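Local coordinates for EAL domain protein (PDB 6IJ2) that probably hydrolyses cyclic dinucleotides such as c-di-GMP and cGAMP, as a standalone EAL-domain phosphodiesterase that uses a metal-dependent active site, at residues H140-R143 with I144-Y148. The protein carries 1 engineered substitution. Sequence-based numbering, arbitrary orientation.
Sequences HIKR and IVEYY
Lys142 and Glu146 leave the helix with different first torsions that bring their ends together: CG of Lys142 is anti to the backbone N (chi1 174°), while CG of Glu146 stands anti to its carbonyl carbon (chi1 -68°). The lysine chain runs straight until chi4 (68°), where a bend turns NZ onto the carboxylate. This one-turn i to i+4 salt bridge uses one oxygen more than the other, since Lys142 NZ lies 2.3 Å from Glu146 OE1 but 3.8 Å from Glu146 OE2. The shorter separation is below normal hydrogen-bond length, so its exact value is doubtful. NZ has a second acceptor in the carbonyl oxygen of Asp172, which ties the lysine end to a neighbouring part of the chain.

His140 and Ile144 are likewise one turn apart, on another side of the helix, and Ile144 CD1 meets the ring obliquely, 3.8 Å from His140 ND1. The other branch of this isoleucine, CG2, sits 4.0 Å above one face of the Tyr148 ring, offset toward its rim. Ile144 and Val145 both touch Phe129 of strand 125-129, and Tyr148 meets Phe127 edge-to-face, evidence that this side of the helix packs on the sheet.

The backbone is regular from Ile141 onward: Val145 N reaches Ile141 O at 3.2 Å and Glu146 N reaches Lys142 O at 3.0 Å. Near the start of the helix the bonding is weaker, with Ile144 N making weak bonds to both His140 O (3.5 Å) and Ile141 O. Helix 139-151 is the crossover of a beta-alpha-beta unit between parallel strands 125-129 and 154-160, which carry the calcium ligands Glu128, Asp158 and Asp159, in the TIM-barrel-like EAL fold.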
loop_
_atom_site.group_PDB
_atom_site.type_symbol
_atom_site.label_atom_id
_atom_site.label_comp_id
_atom_site.label_asym_id
_atom_site.label_seq_id
_atom_site.Cartn_x
_atom_site.Cartn_y
_atom_site.Cartn_z
ATOM N N HIS A 140 -10.194 -1.366 -13.340
ATOM C CA HIS A 140 -11.444 -1.948 -12.863
ATOM C C HIS A 140 -12.006 -1.153 -11.688
ATOM O O HIS A 140 -13.170 -0.737 -11.704
ATOM C CB HIS A 140 -11.229 -3.411 -12.476
ATOM C CG HIS A 140 -12.499 -4.154 -12.205
ATOM N ND1 HIS A 140 -13.225 -3.988 -11.044
ATOM C CD2 HIS A 140 -13.175 -5.063 -12.946
ATOM C CE1 HIS A 140 -14.294 -4.764 -11.083
ATOM N NE2 HIS A 140 -14.287 -5.427 -12.225
ATOM N N ILE A 141 -11.189 -0.924 -10.661
ATOM C CA ILE A 141 -11.667 -0.172 -9.508
ATOM C C ILE A 141 -11.842 1.303 -9.863
ATOM O O ILE A 141 -12.739 1.973 -9.338
ATOM C CB ILE A 141 -10.708 -0.383 -8.320
ATOM C CG1 ILE A 141 -11.252 0.275 -7.053
ATOM C CG2 ILE A 141 -9.308 0.118 -8.648
ATOM C CD1 ILE A 141 -11.474 -0.708 -5.927
ATOM N N LYS A 142 -11.017 1.821 -10.779
ATOM C CA LYS A 142 -11.153 3.208 -11.216
ATOM C C LYS A 142 -12.470 3.430 -11.953
ATOM O O LYS A 142 -13.117 4.469 -11.783
ATOM C CB LYS A 142 -9.962 3.583 -12.100
ATOM C CG LYS A 142 -10.033 4.953 -12.756
ATOM C CD LYS A 142 -8.785 5.188 -13.603
ATOM C CE LYS A 142 -8.949 6.376 -14.543
ATOM N NZ LYS A 142 -9.032 7.673 -13.808
ATOM N N ARG A 143 -12.872 2.458 -12.781
ATOM C CA ARG A 143 -14.136 2.528 -13.508
ATOM C C ARG A 143 -15.313 2.714 -12.561
ATOM O O ARG A 143 -16.221 3.513 -12.832
ATOM C CB ARG A 143 -14.319 1.251 -14.334
ATOM C CG ARG A 143 -14.561 1.464 -15.813
ATOM C CD ARG A 143 -14.438 0.149 -16.580
ATOM N NE ARG A 143 -13.106 -0.438 -16.430
ATOM C CZ ARG A 143 -12.684 -1.525 -17.072
ATOM N NH1 ARG A 143 -13.487 -2.155 -17.919
ATOM N NH2 ARG A 143 -11.453 -1.981 -16.869
ATOM N N ILE A 144 -15.324 1.966 -11.454
ATOM C CA ILE A 144 -16.449 1.998 -10.525
ATOM C C ILE A 144 -16.507 3.338 -9.803
ATOM O O ILE A 144 -17.580 3.943 -9.662
ATOM C CB ILE A 144 -16.340 0.830 -9.528
ATOM C CG1 ILE A 144 -16.280 -0.505 -10.270
ATOM C CG2 ILE A 144 -17.492 0.863 -8.539
ATOM C CD1 ILE A 144 -15.782 -1.655 -9.414
ATOM N N VAL A 145 -15.356 3.822 -9.334
ATOM C CA VAL A 145 -15.315 5.080 -8.595
ATOM C C VAL A 145 -15.767 6.236 -9.477
ATOM O O VAL A 145 -16.553 7.090 -9.053
ATOM C CB VAL A 145 -13.903 5.314 -8.032
ATOM C CG1 VAL A 145 -13.794 6.696 -7.398
ATOM C CG2 VAL A 145 -13.550 4.231 -7.029
ATOM N N GLU A 146 -15.286 6.282 -10.720
ATOM C CA GLU A 146 -15.659 7.399 -11.581
ATOM C C GLU A 146 -17.124 7.324 -12.003
ATOM O O GLU A 146 -17.770 8.365 -12.176
ATOM C CB GLU A 146 -14.718 7.457 -12.787
ATOM C CG GLU A 146 -13.296 7.839 -12.370
ATOM C CD GLU A 146 -12.323 7.982 -13.531
ATOM O OE1 GLU A 146 -11.188 8.450 -13.289
ATOM O OE2 GLU A 146 -12.684 7.631 -14.675
ATOM N N TYR A 147 -17.670 6.113 -12.153
ATOM C CA TYR A 147 -19.094 5.983 -12.444
ATOM C C TYR A 147 -19.938 6.472 -11.274
ATOM O O TYR A 147 -20.931 7.184 -11.470
ATOM C CB TYR A 147 -19.441 4.532 -12.778
ATOM C CG TYR A 147 -20.920 4.298 -12.981
ATOM C CD1 TYR A 147 -21.594 4.885 -14.043
ATOM C CD2 TYR A 147 -21.642 3.486 -12.116
ATOM C CE1 TYR A 147 -22.946 4.675 -14.236
ATOM C CE2 TYR A 147 -22.998 3.262 -12.305
ATOM C CZ TYR A 147 -23.642 3.863 -13.364
ATOM O OH TYR A 147 -24.988 3.657 -13.558
ATOM N N TYR A 148 -19.556 6.102 -10.051
ATOM C CA TYR A 148 -20.303 6.550 -8.882
ATOM C C TYR A 148 -20.230 8.063 -8.729
ATOM O O TYR A 148 -21.236 8.709 -8.403
ATOM C CB TYR A 148 -19.783 5.848 -7.627
ATOM C CG TYR A 148 -20.327 4.448 -7.451
ATOM C CD1 TYR A 148 -20.680 3.675 -8.548
ATOM C CD2 TYR A 148 -20.515 3.910 -6.186
ATOM C CE1 TYR A 148 -21.183 2.395 -8.390
ATOM C CE2 TYR A 148 -21.025 2.635 -6.019
ATOM C CZ TYR A 148 -21.355 1.880 -7.124
ATOM O OH TYR A 148 -21.863 0.610 -6.960
#